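Local coordinates for protein BT_4661 (Bacteroides thetaiotaomicron, PDB 4AK1) that probably binds heparin and heparan sulfate at the cell surface, as a SusE-like glycan-binding protein of the heparin utilisation locus, at residues 329-334 / 405-410; 335-340 / 356-361; 341-346 / 417-422; 350-355 / 386-391; 400-405 / 413-418. All coordinates share one frame; numbering follows the deposited sequence. Where two conformers were deposited one is given.

Overall arrangement
All five contacts belong to one small two-sheet beta domain whose topology is consistent with an immunoglobulin-like sandwich. Contacts 3 and 5 share Thr417 and Leu418 on strand 410-421, and together they join three neighbouring strands of the mixed sheet. Contact 4 forms part of the second sheet; its centre is about 11 Å from that of contact 3 and about 13 Å from that of contact 5, with isoleucines meeting Val342 and Phe416. Contacts 1 and 2 close the end of the sandwich near the 407-410 turn, their centres about 12 Å apart, and Phe337 packs on Ala405. A sodium ion lies at Tyr339 O of contact 2, about 5 Å from the side chain of Asp341 in contact 3. Contacts 2, 3 and 5 also touch a second subunit.

Contact 1 of 5, residues 329-334 / 405-410; sequences EFIEPI and ATNTKG
Ile334 and Ile331 pack against the beta-hairpin end formed by strand 397-407 and its type I turn, Asn407 to Gly410. The tight part is at Ile334. Its CG1 stands anti to the carbonyl carbon (chi1 -59°), which carries CD1 onto the strand, 3.7 Å from Ala405 CB and close over the Ala405 carbonyl. Ile331 CG2 lies 3.6 Å from Asn407 ND2, the two side chains sliding past each other in opposite directions. Several bonds fix that amide: ND2 donates to Asp361 O and, weakly, to Glu332 O, while OD1 accepts from Lys409 N, which sits above the carbonyl plane, at 3.0 Å, closing an Asx turn. The solvent side is looser. Here the exposed Lys409 bends at chi2 and chi4 to bring its ammonium to Ile331 O, in the carbonyl plane, beside the Phe330 ring and in a salt bridge with Glu240. A water links the segments, accepting from Ile334 N at 2.9 Å and donating to Asn407 OD1 at 2.8 Å.

Contact 2 of 5, residues 335-340 / 356-361; sequences ANFGYA and ENFKGD. With NA (sodium ion), chain B.
Phe337 and Phe358 lie side by side and point the same way, yet their ring planes stand at 87° with centroids 5.8 Å apart. The pairing is unsymmetrical. Phe337 CD1 sits at the edge of the Phe358 ring, near its plane and 3.7 Å from Phe358 CE2, whereas CE2 approaches the Phe337 ring obliquely. Both rings swing away from their own backbone N (chi1 177° and -179°), which helps set the two side chains in the same direction. Phe337 also packs on Val403, Ala405 and Ala414 of the adjoining sheet. Phe358 in turn makes a cation-pi contact with Lys354. Away from the rings, at the paired residues, the CB atoms of Ala335 and Lys359 are 4.2 Å apart, and Asn336 CB rests 3.4 Å from Asn357 O. Further along, a sodium ion is coordinated by Tyr339 O at 2.2 Å. One of the waters on the metal accepts from Tyr339 N. The two loops are tied by Ala335 N to Lys359 O and Lys359 N to Ala335 O, both 3.0 Å: the reciprocal pair that defines an isolated antiparallel beta bridge.

Contact 3 of 5, residues 341-346 / 417-422; sequences DVNDVQ and TLTITA
Strands 342-345 and 417-421 run parallel, their axes 4.6 Å apart at closest approach and 19° from aligned, with Val342 opposite Leu418 and Val345 opposite Thr421. Four backbone bonds alternate between the strands: Val342 N to Thr417 O, Thr419 N to Val342 O, Asp344 N to Thr419 O and Thr421 N to Asp344 O; a weak fifth, Gln346 N to Thr421 O, ends the series. At the start Asp341 OD1 takes Thr417 N at 2.9 Å; the donor comes from above the carboxylate plane, though the N-H points nearly straight at the oxygen (170°). Asp341 OD2 is held by Thr415 of a second subunit. Val342 CG1, opposite its backbone N (chi1 173°), lies alongside Leu418 and touches its CD1 at 3.7 Å. On the opposite face Asn343 OD1 lies 3.5 Å from Thr419 CB, and Thr419 OG1 bonds to Gln398. A water donates to Thr421 OG1 at 2.7 Å and weakly to Asp344 O. Gln346 brings OE1 to 3.4 Å from Ala422 CA, where it accepts from Asn423 N. Strand 342-345 at the sheet edge, parallel to the last strand 410-421, is consistent with an immunoglobulin-like sandwich, where a first strand often pairs this way.

Contact 4 of 5, residues 350-355 / 386-391; sequences IDINKN and IAIKKG
In the smaller, antiparallel sheet of the beta sandwich, strand 350-352 forms an edge and pairs with strand 386-388, the N-to-C directions of the two short strands making 167°. Ile350 with Ile388, and Ile352 with Ile386, are both hydrogen-bonded pairs, each joined by two N-to-O bonds of 2.8 Å. The four isoleucines share one face. Ile350 CB and Ile388 CB are 4.0 Å apart, the two side chains lying alongside each other. Ile352 CB and Ile386 CB come to 3.9 Å. A diagonal contact ties the pairs together: Ile352 CD1 meets Ile388 CD1 at 3.7 Å. Both side chains hold CG1 beside the backbone N and run extended beyond it (chi2 168° and 170°), which lets the terminal methyls reach each other. Asp351 and Ala387 occupy the other face. There a water donates to Ile386 O at 2.8 Å and to Asn353 OD1 at 3.2 Å, hydrating a carbonyl that already receives Ile352 N. The isoleucine face looks across the sandwich: Ile350 and Ile352 pack on Val342 of strand 342-345, and Ile352 and Ile386 on Phe416 of strand 410-421.

Contact 5 of 5, residues 400-405 / 413-418; sequences TVQVMA and TATFTL
Val401 N donates to Phe416 O at 2.8 Å, almost straight at 175°, and Phe416 N returns a bond to Val401 O; Val403 and Ala414 form the second reciprocal pair. These four bonds fix the antiparallel register of the hairpin formed by strands 397-407 and 410-421. Outward from this backbone, Val401 lies over one face of the Phe416 ring in a CH-pi contact, its CB 3.8 Å from the centroid and offset toward the rim at CZ. Phe416 CG sits between its backbone N and carbonyl carbon (chi1 66°), a torsion that folds the ring back beneath Val401. On the opposite face of the sheet, Thr400 CG2 and Thr415 CG2 are pressed to 3.5 Å, tighter than usual for two methyls. Gln402 lies alongside Thr415, its CG 3.5 Å from Thr415 OG1, and that hydroxyl bonds to Asp341 of a second subunit. A water joins Thr400 OG1 to Thr417 OG1. The hairpin makes the two middle strands of its sheet, between strands 342-345 and 364-367, while Val403 packs on Ile386 of strand 386-388 in the facing sheet.

Contact 1 of 5, residues 329-334 / 405-410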
# COMPACT_ATOMS: atom_id res chain seq x y z
N GLU A 329 -53.43 -26.16 -30.00
CA GLU A 329 -52.54 -26.47 -31.11
C GLU A 329 -51.11 -26.67 -30.61
O GLU A 329 -50.67 -25.97 -29.71
CB GLU A 329 -52.55 -25.29 -32.08
CG GLU A 329 -52.26 -25.61 -33.54
CD GLU A 329 -52.49 -24.40 -34.42
OE1 GLU A 329 -51.93 -23.32 -34.12
OE2 GLU A 329 -53.25 -24.50 -35.39
N PHE A 330 -50.42 -27.63 -31.20
CA PHE A 330 -49.02 -27.90 -30.91
C PHE A 330 -48.16 -26.63 -31.01
O PHE A 330 -48.25 -25.89 -32.00
CB PHE A 330 -48.51 -29.00 -31.84
CG PHE A 330 -47.06 -29.35 -31.65
CD1 PHE A 330 -46.66 -30.17 -30.61
CD2 PHE A 330 -46.10 -28.86 -32.53
CE1 PHE A 330 -45.32 -30.48 -30.43
CE2 PHE A 330 -44.76 -29.18 -32.37
CZ PHE A 330 -44.37 -30.00 -31.32
N ILE A 331 -47.39 -26.37 -29.96
CA ILE A 331 -46.38 -25.31 -29.94
C ILE A 331 -45.03 -25.95 -30.25
O ILE A 331 -44.58 -26.84 -29.53
CB ILE A 331 -46.33 -24.59 -28.56
CG1 ILE A 331 -47.59 -23.74 -28.32
CG2 ILE A 331 -45.06 -23.73 -28.40
CD1 ILE A 331 -47.67 -22.44 -29.11
N GLU A 332 -44.39 -25.50 -31.32
CA GLU A 332 -43.10 -26.05 -31.70
C GLU A 332 -42.04 -25.60 -30.67
O GLU A 332 -41.95 -24.41 -30.39
CB GLU A 332 -42.73 -25.61 -33.12
CG GLU A 332 -41.54 -26.32 -33.74
CD GLU A 332 -41.88 -27.69 -34.29
OE1 GLU A 332 -42.71 -27.80 -35.23
OE2 GLU A 332 -41.29 -28.66 -33.80
N PRO A 333 -41.29 -26.55 -30.08
CA PRO A 333 -40.18 -26.20 -29.19
C PRO A 333 -39.08 -25.46 -29.93
O PRO A 333 -38.93 -25.64 -31.14
CB PRO A 333 -39.64 -27.56 -28.73
CG PRO A 333 -40.76 -28.51 -28.93
CD PRO A 333 -41.50 -28.01 -30.14
N ILE A 334 -38.30 -24.65 -29.20
CA ILE A 334 -37.17 -23.92 -29.76
C ILE A 334 -36.07 -24.88 -30.19
O ILE A 334 -35.69 -25.78 -29.44
CB ILE A 334 -36.61 -22.90 -28.74
CG1 ILE A 334 -37.73 -21.91 -28.36
CG2 ILE A 334 -35.38 -22.19 -29.30
CD1 ILE A 334 -37.52 -21.16 -27.06
N ALA A 405 -34.20 -17.29 -25.47
CA ALA A 405 -35.51 -17.49 -26.10
C ALA A 405 -36.37 -18.37 -25.23
O ALA A 405 -35.89 -19.39 -24.72
CB ALA A 405 -35.35 -18.13 -27.47
N THR A 406 -37.65 -18.03 -25.10
CA THR A 406 -38.57 -18.77 -24.23
C THR A 406 -39.95 -18.88 -24.86
O THR A 406 -40.48 -17.89 -25.36
CB THR A 406 -38.73 -18.04 -22.87
OG1 THR A 406 -37.47 -18.01 -22.20
CG2 THR A 406 -39.77 -18.73 -21.96
N ASN A 407 -40.51 -20.08 -24.82
CA ASN A 407 -41.92 -20.29 -25.05
C ASN A 407 -42.45 -21.27 -24.00
O ASN A 407 -41.73 -21.60 -23.05
CB ASN A 407 -42.23 -20.72 -26.51
CG ASN A 407 -41.66 -22.08 -26.90
OD1 ASN A 407 -41.19 -22.86 -26.07
ND2 ASN A 407 -41.75 -22.39 -28.19
N THR A 408 -43.69 -21.73 -24.15
CA THR A 408 -44.32 -22.60 -23.16
C THR A 408 -43.66 -23.98 -23.05
O THR A 408 -43.88 -24.71 -22.08
CB THR A 408 -45.83 -22.79 -23.43
OG1 THR A 408 -46.01 -23.25 -24.77
CG2 THR A 408 -46.59 -21.49 -23.27
N LYS A 409 -42.85 -24.34 -24.05
CA LYS A 409 -42.15 -25.62 -24.06
C LYS A 409 -40.79 -25.56 -23.36
O LYS A 409 -40.18 -26.59 -23.09
CB LYS A 409 -42.00 -26.17 -25.49
CG LYS A 409 -43.31 -26.55 -26.17
CD LYS A 409 -43.91 -27.81 -25.59
CE LYS A 409 -45.27 -28.11 -26.23
NZ LYS A 409 -45.15 -28.78 -27.56
N GLY A 410 -40.32 -24.35 -23.07
CA GLY A 410 -39.06 -24.16 -22.35
C GLY A 410 -38.22 -22.99 -22.83
O GLY A 410 -38.70 -22.12 -23.58
O HOH W 1 -38.90 -24.48 -26.36

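Contact 2 of 5, residues 335-340 / 356-361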
# COMPACT_ATOMS: atom_id res chain seq x y z
N ALA A 335 -35.56 -24.69 -31.41
CA ALA A 335 -34.49 -25.52 -31.95
C ALA A 335 -33.69 -24.70 -32.96
O ALA A 335 -34.21 -23.71 -33.51
CB ALA A 335 -35.05 -26.78 -32.59
N ASN A 336 -32.43 -25.08 -33.18
CA ASN A 336 -31.55 -24.37 -34.12
C ASN A 336 -31.46 -22.88 -33.81
O ASN A 336 -31.37 -22.05 -34.72
CB ASN A 336 -32.00 -24.60 -35.59
CG ASN A 336 -32.23 -26.06 -35.92
OD1 ASN A 336 -33.21 -26.42 -36.60
ND2 ASN A 336 -31.35 -26.92 -35.44
N PHE A 337 -31.50 -22.53 -32.53
CA PHE A 337 -31.44 -21.13 -32.12
C PHE A 337 -29.98 -20.73 -31.95
O PHE A 337 -29.28 -21.27 -31.10
CB PHE A 337 -32.25 -20.87 -30.83
CG PHE A 337 -32.16 -19.44 -30.33
CD1 PHE A 337 -32.27 -18.36 -31.21
CD2 PHE A 337 -31.99 -19.18 -28.97
CE1 PHE A 337 -32.18 -17.05 -30.74
CE2 PHE A 337 -31.92 -17.88 -28.50
CZ PHE A 337 -32.00 -16.81 -29.38
N GLY A 338 -29.52 -19.80 -32.78
CA GLY A 338 -28.13 -19.32 -32.73
C GLY A 338 -27.83 -18.12 -33.60
O GLY A 338 -28.65 -17.73 -34.46
N TYR A 339 -26.67 -17.51 -33.36
CA TYR A 339 -26.19 -16.37 -34.14
C TYR A 339 -24.76 -16.65 -34.53
O TYR A 339 -24.02 -17.30 -33.79
CB TYR A 339 -26.19 -15.06 -33.32
CG TYR A 339 -27.53 -14.68 -32.70
CD1 TYR A 339 -27.93 -15.23 -31.49
CD2 TYR A 339 -28.40 -13.79 -33.34
CE1 TYR A 339 -29.15 -14.91 -30.91
CE2 TYR A 339 -29.63 -13.45 -32.78
CZ TYR A 339 -30.00 -14.01 -31.55
OH TYR A 339 -31.20 -13.71 -30.95
N ALA A 340 -24.34 -16.15 -35.69
CA ALA A 340 -22.94 -16.21 -36.09
C ALA A 340 -22.13 -15.20 -35.28
O ALA A 340 -22.66 -14.16 -34.87
CB ALA A 340 -22.81 -15.92 -37.58
N GLU A 356 -31.34 -18.89 -39.97
CA GLU A 356 -32.60 -19.07 -40.70
C GLU A 356 -33.31 -20.40 -40.44
O GLU A 356 -34.48 -20.55 -40.78
CB GLU A 356 -32.36 -18.89 -42.22
CG GLU A 356 -31.52 -20.01 -42.85
CD GLU A 356 -31.29 -19.86 -44.35
OE1 GLU A 356 -31.74 -18.86 -44.95
OE2 GLU A 356 -30.66 -20.76 -44.95
N ASN A 357 -32.60 -21.39 -39.88
CA ASN A 357 -33.20 -22.68 -39.56
C ASN A 357 -33.96 -22.72 -38.23
O ASN A 357 -34.45 -23.78 -37.85
CB ASN A 357 -32.15 -23.81 -39.61
CG ASN A 357 -31.55 -23.99 -41.00
OD1 ASN A 357 -30.33 -23.88 -41.18
ND2 ASN A 357 -32.39 -24.24 -41.97
N PHE A 358 -34.05 -21.58 -37.54
CA PHE A 358 -34.79 -21.47 -36.27
C PHE A 358 -36.15 -22.15 -36.34
O PHE A 358 -36.89 -21.97 -37.32
CB PHE A 358 -34.98 -19.99 -35.89
CG PHE A 358 -35.72 -19.78 -34.58
CD1 PHE A 358 -37.11 -19.71 -34.54
CD2 PHE A 358 -35.01 -19.65 -33.39
CE1 PHE A 358 -37.79 -19.50 -33.35
CE2 PHE A 358 -35.69 -19.44 -32.18
CZ PHE A 358 -37.07 -19.37 -32.17
N LYS A 359 -36.47 -22.93 -35.31
CA LYS A 359 -37.81 -23.46 -35.11
C LYS A 359 -38.25 -23.02 -33.72
O LYS A 359 -37.41 -22.81 -32.84
CB LYS A 359 -37.81 -25.00 -35.20
CG LYS A 359 -37.42 -25.54 -36.56
CD LYS A 359 -37.46 -27.07 -36.56
CE LYS A 359 -36.83 -27.61 -37.83
NZ LYS A 359 -36.47 -29.05 -37.69
N GLY A 360 -39.57 -22.87 -33.54
CA GLY A 360 -40.14 -22.45 -32.25
C GLY A 360 -41.31 -21.49 -32.39
O GLY A 360 -41.17 -20.44 -33.00
N ASP A 361 -42.46 -21.85 -31.82
CA ASP A 361 -43.67 -21.00 -31.87
C ASP A 361 -43.82 -20.09 -30.65
O ASP A 361 -43.40 -20.45 -29.55
CB ASP A 361 -44.93 -21.86 -32.02
CG ASP A 361 -44.96 -22.64 -33.33
OD1 ASP A 361 -44.49 -22.09 -34.35
OD2 ASP A 361 -45.45 -23.79 -33.35
NA NA B . -23.52 -19.32 -33.05
O HOH W 2 -25.09 -18.92 -31.29
O HOH W 3 -21.66 -18.16 -32.04
O HOH W 4 -22.73 -21.34 -31.54
O HOH W 5 -22.40 -19.99 -34.32

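Contact 3 of 5, residues 341-346 / 417-422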
# COMPACT_ATOMS: atom_id res chain seq x y z
N ASP A 341 -20.85 -15.48 -35.05
CA ASP A 341 -19.96 -14.46 -34.51
C ASP A 341 -19.85 -13.28 -35.49
O ASP A 341 -19.99 -13.48 -36.70
CB ASP A 341 -18.58 -15.05 -34.21
CG ASP A 341 -18.56 -15.90 -32.94
OD1 ASP A 341 -19.61 -16.07 -32.28
OD2 ASP A 341 -17.48 -16.41 -32.61
N VAL A 342 -19.63 -12.08 -34.97
CA VAL A 342 -19.68 -10.83 -35.76
C VAL A 342 -18.41 -10.01 -35.56
O VAL A 342 -17.94 -9.80 -34.43
CB VAL A 342 -20.91 -9.97 -35.38
CG1 VAL A 342 -20.89 -8.60 -36.06
CG2 VAL A 342 -22.19 -10.70 -35.75
N ASN A 343 -17.87 -9.54 -36.68
CA ASN A 343 -16.65 -8.78 -36.73
C ASN A 343 -16.89 -7.56 -37.60
O ASN A 343 -17.22 -7.71 -38.78
CB ASN A 343 -15.54 -9.62 -37.36
CG ASN A 343 -15.16 -10.80 -36.51
OD1 ASN A 343 -14.35 -10.67 -35.59
ND2 ASN A 343 -15.75 -11.95 -36.77
N ASP A 344 -16.75 -6.37 -37.02
CA ASP A 344 -16.91 -5.14 -37.78
C ASP A 344 -16.16 -3.98 -37.13
O ASP A 344 -15.53 -4.14 -36.11
CB ASP A 344 -18.38 -4.79 -37.95
CG ASP A 344 -18.69 -4.32 -39.36
OD1 ASP A 344 -17.99 -3.41 -39.87
OD2 ASP A 344 -19.62 -4.88 -39.98
N VAL A 345 -16.24 -2.81 -37.75
CA VAL A 345 -15.48 -1.66 -37.27
C VAL A 345 -16.41 -0.69 -36.52
O VAL A 345 -17.63 -0.89 -36.51
CB VAL A 345 -14.71 -0.96 -38.42
CG1 VAL A 345 -13.81 -1.98 -39.15
CG2 VAL A 345 -15.68 -0.29 -39.40
N GLN A 346 -15.85 0.32 -35.87
CA GLN A 346 -16.62 1.23 -35.03
C GLN A 346 -17.69 2.00 -35.81
O GLN A 346 -17.48 2.34 -36.99
CB GLN A 346 -15.73 2.30 -34.44
CG GLN A 346 -14.55 1.82 -33.65
CD GLN A 346 -13.58 2.96 -33.52
OE1 GLN A 346 -12.77 3.23 -34.42
NE2 GLN A 346 -13.66 3.67 -32.39
N THR A 417 -19.99 -14.07 -30.21
CA THR A 417 -18.94 -13.10 -29.96
C THR A 417 -19.04 -11.92 -30.94
O THR A 417 -19.14 -12.13 -32.16
CB THR A 417 -17.56 -13.79 -30.05
OG1 THR A 417 -17.49 -14.79 -29.02
CG2 THR A 417 -16.40 -12.79 -29.87
N LEU A 418 -19.03 -10.71 -30.40
CA LEU A 418 -19.05 -9.47 -31.19
C LEU A 418 -17.70 -8.77 -31.03
O LEU A 418 -17.29 -8.44 -29.91
CB LEU A 418 -20.18 -8.55 -30.69
CG LEU A 418 -20.15 -7.10 -31.21
CD1 LEU A 418 -20.44 -7.08 -32.71
CD2 LEU A 418 -21.13 -6.21 -30.44
N THR A 419 -16.99 -8.54 -32.13
CA THR A 419 -15.66 -7.92 -32.07
C THR A 419 -15.70 -6.63 -32.87
O THR A 419 -16.03 -6.66 -34.06
CB THR A 419 -14.56 -8.88 -32.61
OG1 THR A 419 -14.63 -10.11 -31.88
CG2 THR A 419 -13.17 -8.29 -32.44
N ILE A 420 -15.39 -5.51 -32.21
CA ILE A 420 -15.36 -4.20 -32.87
C ILE A 420 -13.91 -3.73 -32.96
O ILE A 420 -13.21 -3.68 -31.95
CB ILE A 420 -16.18 -3.13 -32.10
CG1 ILE A 420 -17.65 -3.58 -31.92
CG2 ILE A 420 -16.07 -1.75 -32.77
CD1 ILE A 420 -18.42 -3.81 -33.22
N THR A 421 -13.47 -3.41 -34.17
CA THR A 421 -12.11 -2.90 -34.37
C THR A 421 -12.18 -1.47 -34.94
O THR A 421 -13.26 -0.94 -35.20
CB THR A 421 -11.29 -3.79 -35.32
OG1 THR A 421 -11.94 -3.86 -36.59
CG2 THR A 421 -11.08 -5.21 -34.75
N ALA A 422 -11.01 -0.83 -35.08
CA ALA A 422 -10.94 0.59 -35.44
C ALA A 422 -11.53 0.85 -36.83
O ALA A 422 -11.27 0.09 -37.77
CB ALA A 422 -9.50 1.07 -35.37
O HOH W 6 -16.27 -11.93 -33.08
O HOH W 7 -13.36 -5.99 -37.30

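Contact 4 of 5, residues 350-355 / 386-391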
# COMPACT_ATOMS: atom_id res chain seq x y z
N ILE A 350 -25.02 -2.57 -38.06
CA ILE A 350 -24.86 -4.01 -38.14
C ILE A 350 -26.22 -4.68 -37.87
O ILE A 350 -26.89 -4.35 -36.89
CB ILE A 350 -23.82 -4.57 -37.13
CG1 ILE A 350 -22.52 -3.75 -37.13
CG2 ILE A 350 -23.50 -6.02 -37.47
CD1 ILE A 350 -21.59 -4.03 -35.95
N ASP A 351 -26.62 -5.59 -38.76
CA ASP A 351 -27.78 -6.44 -38.50
C ASP A 351 -27.25 -7.80 -38.06
O ASP A 351 -26.48 -8.43 -38.79
CB ASP A 351 -28.60 -6.63 -39.77
CG ASP A 351 -29.35 -5.39 -40.18
OD1 ASP A 351 -29.73 -4.58 -39.30
OD2 ASP A 351 -29.57 -5.24 -41.40
N ILE A 352 -27.65 -8.24 -36.87
CA ILE A 352 -27.23 -9.53 -36.35
C ILE A 352 -28.46 -10.44 -36.33
O ILE A 352 -29.29 -10.37 -35.42
CB ILE A 352 -26.57 -9.40 -34.96
CG1 ILE A 352 -25.36 -8.46 -35.04
CG2 ILE A 352 -26.18 -10.77 -34.41
CD1 ILE A 352 -24.78 -8.03 -33.70
N ASN A 353 -28.61 -11.25 -37.38
CA ASN A 353 -29.80 -12.07 -37.52
C ASN A 353 -29.59 -13.47 -37.00
O ASN A 353 -28.50 -14.03 -37.17
CB ASN A 353 -30.27 -12.10 -38.98
CG ASN A 353 -30.66 -10.73 -39.49
OD1 ASN A 353 -31.37 -9.98 -38.82
ND2 ASN A 353 -30.17 -10.38 -40.69
N LYS A 354 -30.61 -14.02 -36.35
CA LYS A 354 -30.52 -15.41 -35.92
C LYS A 354 -30.52 -16.32 -37.15
O LYS A 354 -31.03 -15.95 -38.21
CB LYS A 354 -31.66 -15.77 -34.98
CG LYS A 354 -33.02 -15.88 -35.65
CD LYS A 354 -34.11 -16.19 -34.65
CE LYS A 354 -35.45 -16.13 -35.35
NZ LYS A 354 -36.54 -16.44 -34.39
N ASN A 355 -29.94 -17.50 -36.99
CA ASN A 355 -29.87 -18.47 -38.08
C ASN A 355 -31.26 -18.80 -38.64
O ASN A 355 -32.22 -18.97 -37.87
CB ASN A 355 -29.15 -19.74 -37.62
CG ASN A 355 -28.92 -20.73 -38.76
OD1 ASN A 355 -29.79 -21.54 -39.08
ND2 ASN A 355 -27.76 -20.65 -39.37
N ILE A 386 -31.10 -8.80 -33.91
CA ILE A 386 -30.48 -7.70 -33.19
C ILE A 386 -30.06 -6.62 -34.18
O ILE A 386 -29.50 -6.94 -35.23
CB ILE A 386 -29.25 -8.17 -32.37
CG1 ILE A 386 -29.69 -9.18 -31.29
CG2 ILE A 386 -28.49 -7.01 -31.76
CD1 ILE A 386 -28.58 -10.08 -30.77
N ALA A 387 -30.36 -5.36 -33.86
CA ALA A 387 -29.89 -4.23 -34.66
C ALA A 387 -28.88 -3.39 -33.90
O ALA A 387 -29.07 -3.10 -32.71
CB ALA A 387 -31.06 -3.37 -35.13
N ILE A 388 -27.80 -3.03 -34.58
CA ILE A 388 -26.85 -2.02 -34.11
C ILE A 388 -26.89 -0.89 -35.15
O ILE A 388 -26.79 -1.16 -36.35
CB ILE A 388 -25.42 -2.62 -33.97
CG1 ILE A 388 -25.39 -3.65 -32.83
CG2 ILE A 388 -24.37 -1.52 -33.70
CD1 ILE A 388 -24.12 -4.48 -32.73
N LYS A 389 -27.07 0.35 -34.70
CA LYS A 389 -27.29 1.50 -35.59
C LYS A 389 -25.97 2.13 -36.07
O LYS A 389 -24.97 2.11 -35.36
CB LYS A 389 -28.11 2.59 -34.88
CG LYS A 389 -29.43 2.14 -34.25
CD LYS A 389 -30.49 1.80 -35.29
CE LYS A 389 -31.51 0.79 -34.75
NZ LYS A 389 -32.16 0.02 -35.86
N LYS A 390 -25.99 2.73 -37.25
CA LYS A 390 -24.91 3.65 -37.66
C LYS A 390 -24.73 4.71 -36.56
O LYS A 390 -25.72 5.15 -35.96
CB LYS A 390 -25.24 4.28 -39.02
CG LYS A 390 -24.33 5.42 -39.45
CD LYS A 390 -24.85 6.05 -40.75
CE LYS A 390 -23.95 7.20 -41.19
NZ LYS A 390 -22.60 6.67 -41.53
N GLY A 391 -23.48 5.07 -36.24
CA GLY A 391 -23.19 6.09 -35.21
C GLY A 391 -23.23 5.60 -33.78
O GLY A 391 -23.10 6.39 -32.82
O HOH W 8 -29.15 -2.26 -37.77
O HOH W 9 -31.42 -7.19 -37.28

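Contact 5 of 5, residues 400-405 / 413-418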
# COMPACT_ATOMS: atom_id res chain seq x y z
N THR A 400 -18.87 -10.82 -25.39
CA THR A 400 -19.71 -12.01 -25.42
C THR A 400 -21.17 -11.60 -25.21
O THR A 400 -21.49 -10.92 -24.24
CB THR A 400 -19.26 -12.99 -24.31
OG1 THR A 400 -17.86 -13.24 -24.46
CG2 THR A 400 -20.03 -14.32 -24.41
N VAL A 401 -22.05 -12.00 -26.12
CA VAL A 401 -23.47 -11.62 -26.04
C VAL A 401 -24.33 -12.88 -25.88
O VAL A 401 -24.13 -13.85 -26.61
CB VAL A 401 -23.92 -10.84 -27.30
CG1 VAL A 401 -25.38 -10.38 -27.18
CG2 VAL A 401 -23.01 -9.66 -27.56
N GLN A 402 -25.28 -12.85 -24.95
CA GLN A 402 -26.20 -13.99 -24.78
C GLN A 402 -27.64 -13.57 -24.90
O GLN A 402 -28.02 -12.52 -24.36
CB GLN A 402 -26.05 -14.61 -23.41
CG GLN A 402 -24.78 -15.36 -23.19
CD GLN A 402 -24.83 -16.02 -21.83
OE1 GLN A 402 -24.68 -15.34 -20.82
NE2 GLN A 402 -25.11 -17.31 -21.80
N VAL A 403 -28.42 -14.40 -25.58
CA VAL A 403 -29.85 -14.14 -25.78
C VAL A 403 -30.62 -15.36 -25.32
O VAL A 403 -30.30 -16.51 -25.72
CB VAL A 403 -30.19 -13.84 -27.25
CG1 VAL A 403 -31.70 -13.62 -27.42
CG2 VAL A 403 -29.44 -12.61 -27.75
N MET A 404 -31.63 -15.14 -24.49
CA MET A 404 -32.51 -16.23 -24.10
C MET A 404 -33.83 -16.17 -24.86
O MET A 404 -34.48 -15.13 -24.88
CB MET A 404 -32.80 -16.21 -22.60
CG MET A 404 -33.65 -17.40 -22.16
SD MET A 404 -33.72 -17.54 -20.36
CE MET A 404 -34.37 -15.94 -19.91
N ALA A 405 -34.20 -17.29 -25.47
CA ALA A 405 -35.51 -17.49 -26.10
C ALA A 405 -36.37 -18.37 -25.23
O ALA A 405 -35.89 -19.39 -24.72
CB ALA A 405 -35.35 -18.13 -27.47
N THR A 413 -30.76 -20.66 -24.47
CA THR A 413 -29.89 -19.49 -24.57
C THR A 413 -28.83 -19.75 -25.65
O THR A 413 -28.29 -20.86 -25.76
CB THR A 413 -29.27 -19.14 -23.20
OG1 THR A 413 -30.33 -18.91 -22.26
CG2 THR A 413 -28.40 -17.89 -23.27
N ALA A 414 -28.57 -18.72 -26.45
CA ALA A 414 -27.56 -18.75 -27.51
C ALA A 414 -26.50 -17.71 -27.19
O ALA A 414 -26.80 -16.66 -26.59
CB ALA A 414 -28.19 -18.44 -28.86
N THR A 415 -25.27 -17.97 -27.61
CA THR A 415 -24.15 -17.05 -27.35
C THR A 415 -23.44 -16.74 -28.66
O THR A 415 -23.28 -17.62 -29.50
CB THR A 415 -23.15 -17.70 -26.36
OG1 THR A 415 -23.85 -18.13 -25.19
CG2 THR A 415 -22.04 -16.72 -25.94
N PHE A 416 -23.03 -15.49 -28.85
CA PHE A 416 -22.09 -15.16 -29.92
C PHE A 416 -21.06 -14.17 -29.44
O PHE A 416 -21.23 -13.51 -28.38
CB PHE A 416 -22.79 -14.64 -31.21
CG PHE A 416 -23.49 -13.30 -31.04
CD1 PHE A 416 -24.81 -13.24 -30.58
CD2 PHE A 416 -22.85 -12.11 -31.37
CE1 PHE A 416 -25.47 -12.02 -30.45
CE2 PHE A 416 -23.50 -10.87 -31.24
CZ PHE A 416 -24.82 -10.83 -30.77
N THR A 417 -19.99 -14.07 -30.21
CA THR A 417 -18.94 -13.10 -29.96
C THR A 417 -19.04 -11.92 -30.94
O THR A 417 -19.14 -12.13 -32.16
CB THR A 417 -17.56 -13.79 -30.05
OG1 THR A 417 -17.49 -14.79 -29.02
CG2 THR A 417 -16.40 -12.79 -29.87
N LEU A 418 -19.03 -10.71 -30.40
CA LEU A 418 -19.05 -9.47 -31.19
C LEU A 418 -17.70 -8.77 -31.03
O LEU A 418 -17.29 -8.44 -29.91
CB LEU A 418 -20.18 -8.55 -30.69
CG LEU A 418 -20.15 -7.10 -31.21
CD1 LEU A 418 -20.44 -7.08 -32.71
CD2 LEU A 418 -21.13 -6.21 -30.44
O HOH W 10 -16.41 -14.30 -26.48